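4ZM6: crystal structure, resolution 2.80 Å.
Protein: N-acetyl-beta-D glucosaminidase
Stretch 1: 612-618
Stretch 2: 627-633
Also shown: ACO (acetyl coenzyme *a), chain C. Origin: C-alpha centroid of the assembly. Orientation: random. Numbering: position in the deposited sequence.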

ATOM      1  N   GLN A 612     -13.898  15.993   4.780  1.00 47.11           N
ATOM      2  CA  GLN A 612     -14.300  16.652   6.005  1.00 46.27           C
ATOM      3  C   GLN A 612     -13.396  16.187   7.126  1.00 46.70           C
ATOM      4  O   GLN A 612     -13.279  14.986   7.369  1.00 46.56           O
ATOM      5  CB  GLN A 612     -15.755  16.338   6.325  1.00 46.75           C
ATOM      6  CG  GLN A 612     -16.726  16.719   5.217  1.00 47.44           C
ATOM      7  CD  GLN A 612     -18.176  16.755   5.686  1.00 48.86           C
ATOM      8  OE1 GLN A 612     -18.556  16.067   6.637  1.00 49.11           O
ATOM      9  NE2 GLN A 612     -18.992  17.567   5.022  1.00 48.37           N
ATOM     10  N   LEU A 613     -12.735  17.143   7.781  1.00 46.99           N
ATOM     11  CA  LEU A 613     -11.898  16.861   8.937  1.00 47.49           C
ATOM     12  C   LEU A 613     -12.806  16.958  10.151  1.00 47.72           C
ATOM     13  O   LEU A 613     -13.042  18.040  10.684  1.00 47.57           O
ATOM     14  CB  LEU A 613     -10.723  17.841   9.016  1.00 48.53           C
ATOM     15  CG  LEU A 613      -9.500  17.408   9.837  1.00 49.46           C
ATOM     16  CD1 LEU A 613      -8.344  18.374   9.645  1.00 51.18           C
ATOM     17  CD2 LEU A 613      -9.825  17.318  11.310  1.00 51.13           C
ATOM     18  N   MET A 614     -13.324  15.808  10.572  1.00 48.62           N
ATOM     19  CA  MET A 614     -14.380  15.755  11.578  1.00 49.39           C
ATOM     20  C   MET A 614     -13.858  16.174  12.943  1.00 47.60           C
ATOM     21  O   MET A 614     -14.539  16.863  13.697  1.00 48.02           O
ATOM     22  CB  MET A 614     -14.966  14.338  11.672  1.00 50.57           C
ATOM     23  CG  MET A 614     -15.618  13.825  10.394  1.00 50.82           C
ATOM     24  SD  MET A 614     -16.010  12.062  10.486  1.00 51.33           S
ATOM     25  CE  MET A 614     -17.349  12.089  11.672  1.00 52.97           C
ATOM     26  N   LEU A 615     -12.650  15.736  13.264  1.00 47.08           N
ATOM     27  CA  LEU A 615     -12.079  16.010  14.571  1.00 46.80           C
ATOM     28  C   LEU A 615     -10.567  15.845  14.520  1.00 47.86           C
ATOM     29  O   LEU A 615     -10.053  14.996  13.785  1.00 47.43           O
ATOM     30  CB  LEU A 615     -12.679  15.066  15.613  1.00 45.49           C
ATOM     31  CG  LEU A 615     -12.317  15.318  17.075  1.00 45.96           C
ATOM     32  CD1 LEU A 615     -13.036  16.545  17.605  1.00 47.25           C
ATOM     33  CD2 LEU A 615     -12.661  14.103  17.919  1.00 46.88           C
ATOM     34  N   LEU A 616      -9.872  16.686  15.282  1.00 48.44           N
ATOM     35  CA  LEU A 616      -8.438  16.571  15.492  1.00 47.88           C
ATOM     36  C   LEU A 616      -8.208  16.929  16.944  1.00 47.38           C
ATOM     37  O   LEU A 616      -8.637  17.989  17.385  1.00 46.97           O
ATOM     38  CB  LEU A 616      -7.686  17.553  14.595  1.00 49.39           C
ATOM     39  CG  LEU A 616      -6.256  17.234  14.128  1.00 50.72           C
ATOM     40  CD1 LEU A 616      -5.464  18.530  13.962  1.00 50.72           C
ATOM     41  CD2 LEU A 616      -5.511  16.285  15.055  1.00 51.37           C
ATOM     42  N   MET A 617      -7.557  16.048  17.694  1.00 49.90           N
ATOM     43  CA  MET A 617      -7.333  16.280  19.121  1.00 51.16           C
ATOM     44  C   MET A 617      -6.107  15.518  19.601  1.00 51.30           C
ATOM     45  O   MET A 617      -5.859  14.400  19.146  1.00 51.09           O
ATOM     46  CB  MET A 617      -8.562  15.845  19.928  1.00 52.13           C
ATOM     47  CG  MET A 617      -8.678  14.336  20.127  1.00 54.42           C
ATOM     48  SD  MET A 617     -10.263  13.705  20.721  1.00 54.49           S
ATOM     49  CE  MET A 617     -10.562  14.786  22.107  1.00 54.54           C
ATOM     50  N   VAL A 618      -5.337  16.129  20.504  1.00 52.84           N
ATOM     51  CA  VAL A 618      -4.218  15.440  21.161  1.00 53.07           C
ATOM     52  C   VAL A 618      -4.203  15.769  22.659  1.00 51.72           C
ATOM     53  O   VAL A 618      -4.578  16.870  23.067  1.00 48.59           O
ATOM     54  CB  VAL A 618      -2.836  15.726  20.487  1.00 55.29           C
ATOM     55  CG1 VAL A 618      -2.998  16.375  19.116  1.00 55.66           C
ATOM     56  CG2 VAL A 618      -1.939  16.598  21.351  1.00 54.88           C
ATOM     57  N   VAL A 627       2.550  16.527  17.280  1.00 53.50           N
ATOM     58  CA  VAL A 627       1.635  15.401  17.082  1.00 51.00           C
ATOM     59  C   VAL A 627       0.414  15.837  16.284  1.00 50.80           C
ATOM     60  O   VAL A 627      -0.008  15.145  15.357  1.00 51.53           O
ATOM     61  CB  VAL A 627       1.170  14.789  18.418  1.00 49.97           C
ATOM     62  CG1 VAL A 627       0.114  13.712  18.183  1.00 48.70           C
ATOM     63  CG2 VAL A 627       2.362  14.221  19.178  1.00 49.93           C
ATOM     64  N   GLY A 628      -0.155  16.981  16.652  1.00 50.53           N
ATOM     65  CA  GLY A 628      -1.283  17.544  15.913  1.00 50.22           C
ATOM     66  C   GLY A 628      -0.957  17.662  14.436  1.00 49.38           C
ATOM     67  O   GLY A 628      -1.776  17.340  13.574  1.00 46.61           O
ATOM     68  N   THR A 629       0.265  18.101  14.157  1.00 50.14           N
ATOM     69  CA  THR A 629       0.726  18.313  12.794  1.00 50.21           C
ATOM     70  C   THR A 629       0.898  16.996  12.044  1.00 49.44           C
ATOM     71  O   THR A 629       0.525  16.900  10.875  1.00 49.67           O
ATOM     72  CB  THR A 629       2.029  19.133  12.796  1.00 50.50           C
ATOM     73  OG1 THR A 629       1.731  20.466  13.233  1.00 50.73           O
ATOM     74  CG2 THR A 629       2.661  19.191  11.410  1.00 50.95           C
ATOM     75  N   LEU A 630       1.454  15.989  12.711  1.00 48.97           N
ATOM     76  CA  LEU A 630       1.533  14.644  12.130  1.00 50.45           C
ATOM     77  C   LEU A 630       0.181  14.168  11.627  1.00 49.17           C
ATOM     78  O   LEU A 630       0.038  13.804  10.456  1.00 47.25           O
ATOM     79  CB  LEU A 630       2.049  13.630  13.147  1.00 53.37           C
ATOM     80  CG  LEU A 630       3.500  13.212  12.960  1.00 58.05           C
ATOM     81  CD1 LEU A 630       4.456  14.369  13.219  1.00 59.22           C
ATOM     82  CD2 LEU A 630       3.798  12.044  13.888  1.00 61.91           C
ATOM     83  N   LEU A 631      -0.797  14.178  12.532  1.00 47.96           N
ATOM     84  CA  LEU A 631      -2.142  13.673  12.255  1.00 46.39           C
ATOM     85  C   LEU A 631      -2.826  14.506  11.189  1.00 45.33           C
ATOM     86  O   LEU A 631      -3.465  13.971  10.286  1.00 45.44           O
ATOM     87  CB  LEU A 631      -2.987  13.677  13.535  1.00 45.32           C
ATOM     88  CG  LEU A 631      -2.543  12.700  14.625  1.00 44.22           C
ATOM     89  CD1 LEU A 631      -3.273  12.959  15.931  1.00 43.52           C
ATOM     90  CD2 LEU A 631      -2.742  11.263  14.171  1.00 44.81           C
ATOM     91  N   HIS A 632      -2.686  15.819  11.314  1.00 44.89           N
ATOM     92  CA  HIS A 632      -3.263  16.768  10.372  1.00 45.21           C
ATOM     93  C   HIS A 632      -2.776  16.513   8.943  1.00 46.63           C
ATOM     94  O   HIS A 632      -3.561  16.533   7.992  1.00 46.98           O
ATOM     95  CB  HIS A 632      -2.900  18.179  10.826  1.00 45.35           C
ATOM     96  CG  HIS A 632      -3.334  19.254   9.888  1.00 45.04           C
ATOM     97  ND1 HIS A 632      -2.666  19.528   8.716  1.00 46.04           N
ATOM     98  CD2 HIS A 632      -4.350  20.139   9.959  1.00 45.02           C
ATOM     99  CE1 HIS A 632      -3.262  20.528   8.097  1.00 45.61           C
ATOM    100  NE2 HIS A 632      -4.284  20.917   8.831  1.00 45.97           N
ATOM    101  N   ASP A 633      -1.478  16.270   8.803  1.00 48.07           N
ATOM    102  CA  ASP A 633      -0.881  15.974   7.508  1.00 48.01           C
ATOM    103  C   ASP A 633      -1.360  14.635   6.944  1.00 45.88           C
ATOM    104  O   ASP A 633      -1.649  14.525   5.751  1.00 43.81           O
ATOM    105  CB  ASP A 633       0.646  16.005   7.618  1.00 51.53           C
ATOM    106  CG  ASP A 633       1.187  17.417   7.763  1.00 55.90           C
ATOM    107  OD1 ASP A 633       0.484  18.282   8.334  1.00 60.93           O
ATOM    108  OD2 ASP A 633       2.311  17.671   7.291  1.00 58.84           O
TER
HETATM  109  N1A ACO C 901       9.297  22.665  19.837  0.80 59.84           N
HETATM  110  C2A ACO C 901       8.800  23.917  19.968  0.80 59.53           C
HETATM  111  N3A ACO C 901       7.571  24.275  19.533  0.80 60.18           N
HETATM  112  C4A ACO C 901       6.744  23.375  18.938  0.80 60.39           C
HETATM  113  C5A ACO C 901       7.227  21.993  18.756  0.80 59.34           C
HETATM  114  C6A ACO C 901       8.584  21.668  19.253  0.80 59.59           C
HETATM  115  N6A ACO C 901       9.080  20.414  19.121  0.80 58.58           N
HETATM  116  N7A ACO C 901       6.249  21.320  18.142  0.80 59.05           N
HETATM  117  C8A ACO C 901       5.222  22.185  17.937  0.80 61.28           C
HETATM  118  N9A ACO C 901       5.517  23.415  18.404  0.80 61.07           N
HETATM  119  C1B ACO C 901       4.612  24.597  18.346  0.80 62.21           C
HETATM  120  C2B ACO C 901       4.871  25.465  17.118  0.80 63.83           C
HETATM  121  O2B ACO C 901       4.929  26.847  17.494  0.80 66.40           O
HETATM  122  C3B ACO C 901       3.731  25.175  16.152  0.80 63.77           C
HETATM  123  O3B ACO C 901       3.286  26.317  15.395  0.80 67.23           O
HETATM  124  P3B ACO C 901       2.409  27.577  15.927  0.80 68.97           P
HETATM  125  O7A ACO C 901       0.967  27.131  15.804  0.80 67.93           O
HETATM  126  O8A ACO C 901       2.896  27.860  17.329  0.80 63.26           O
HETATM  127  O9A ACO C 901       2.771  28.657  14.946  0.80 67.29           O
HETATM  128  C4B ACO C 901       2.645  24.551  17.025  0.80 60.63           C
HETATM  129  O4B ACO C 901       3.252  24.152  18.264  0.80 60.51           O
HETATM  130  C5B ACO C 901       1.990  23.363  16.332  0.80 56.48           C
HETATM  131  O5B ACO C 901       1.506  22.486  17.339  0.80 49.89           O
HETATM  132  P1A ACO C 901       1.548  20.893  17.178  0.80 44.53           P
HETATM  133  O1A ACO C 901       2.384  20.352  18.315  0.80 43.14           O
HETATM  134  O2A ACO C 901       1.853  20.477  15.764  0.80 40.38           O
HETATM  135  O3A ACO C 901      -0.018  20.672  17.446  0.80 41.16           O
HETATM  136  P2A ACO C 901      -0.539  20.017  18.808  0.80 38.98           P
HETATM  137  O4A ACO C 901       0.095  18.652  18.936  0.80 39.63           O
HETATM  138  O5A ACO C 901      -0.381  21.002  19.931  0.80 38.66           O
HETATM  139  O6A ACO C 901      -2.099  19.876  18.462  0.80 39.62           O
HETATM  140  CBP ACO C 901      -4.305  20.878  18.501  0.80 39.55           C
HETATM  141  CCP ACO C 901      -2.854  21.021  18.072  0.80 39.55           C
HETATM  142  CDP ACO C 901      -4.932  19.679  17.806  0.80 39.95           C
HETATM  143  CEP ACO C 901      -5.055  22.134  18.084  0.80 40.03           C
HETATM  144  CAP ACO C 901      -4.306  20.704  20.021  0.80 39.85           C
HETATM  145  OAP ACO C 901      -4.073  21.963  20.644  0.80 39.54           O
HETATM  146  C9P ACO C 901      -5.574  20.103  20.557  0.80 41.38           C
HETATM  147  O9P ACO C 901      -5.620  18.895  20.749  0.80 44.57           O
HETATM  148  N8P ACO C 901      -6.599  20.908  20.828  0.80 41.08           N
HETATM  149  C7P ACO C 901      -7.822  20.374  21.397  0.80 39.71           C
HETATM  150  C6P ACO C 901      -8.983  21.351  21.332  0.80 38.56           C
HETATM  151  C5P ACO C 901      -9.529  21.625  19.943  0.80 37.60           C
HETATM  152  O5P ACO C 901     -10.074  22.706  19.800  0.80 40.13           O
HETATM  153  N4P ACO C 901      -9.458  20.724  18.948  0.80 35.28           N
HETATM  154  C3P ACO C 901     -10.055  20.968  17.632  0.80 34.77           C
HETATM  155  C2P ACO C 901     -11.497  20.457  17.523  0.80 35.05           C
HETATM  156  S1P ACO C 901     -12.402  21.198  16.186  0.80 35.52           S
HETATM  157  C   ACO C 901     -12.125  20.205  14.884  0.80 35.90           C
HETATM  158  O   ACO C 901     -11.353  19.266  14.975  0.80 36.26           O
HETATM  159  CH3 ACO C 901     -12.847  20.515  13.613  0.80 36.14           C

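Strand 612-618 packs against helix 627-633, which runs nearly antiparallel to it (154°, axes 8.5 Å apart at closest approach); no hydrogen bond joins the two, and the contact rests on van der Waals packing. Gln 612, Met 614 and Leu 615 make no contact with the helix. The CA-to-CB bond of Leu 613 points toward the helix, and its CD1 lies 4.4 Å from CD2 of His 632, oblique to the ring. Leu 616 has the largest covered area: its CD2 lies 3.9 Å from CB of Leu 631, while its CD1 sits 3.9 Å from O of Gly 628 and 4.1 Å from CB of His 632, near the plane of that ring. Leu 616 N donates to the acetyl O of acetyl coenzyme A (3.0 Å). The CA-to-CB bond of Met 617 points away; its O lies 4.4 Å from CD1 of Leu 631. Val 618 closes the contact where the backbones come nearest, its CA 6.4 Å from CA of Gly 628; its CG1 reaches N of Gly 628 (3.8 Å) and CG1 of Val 627 (4.2 Å). The cofactor bridges both elements here: Val 618 N donates to O9P (2.8 Å) and Gly 628 N to O4A (2.8 Å). A CB on Gly 628 would fall 2.2 Å from cofactor O6A, so the bare backbone leaves room for the pyrophosphate.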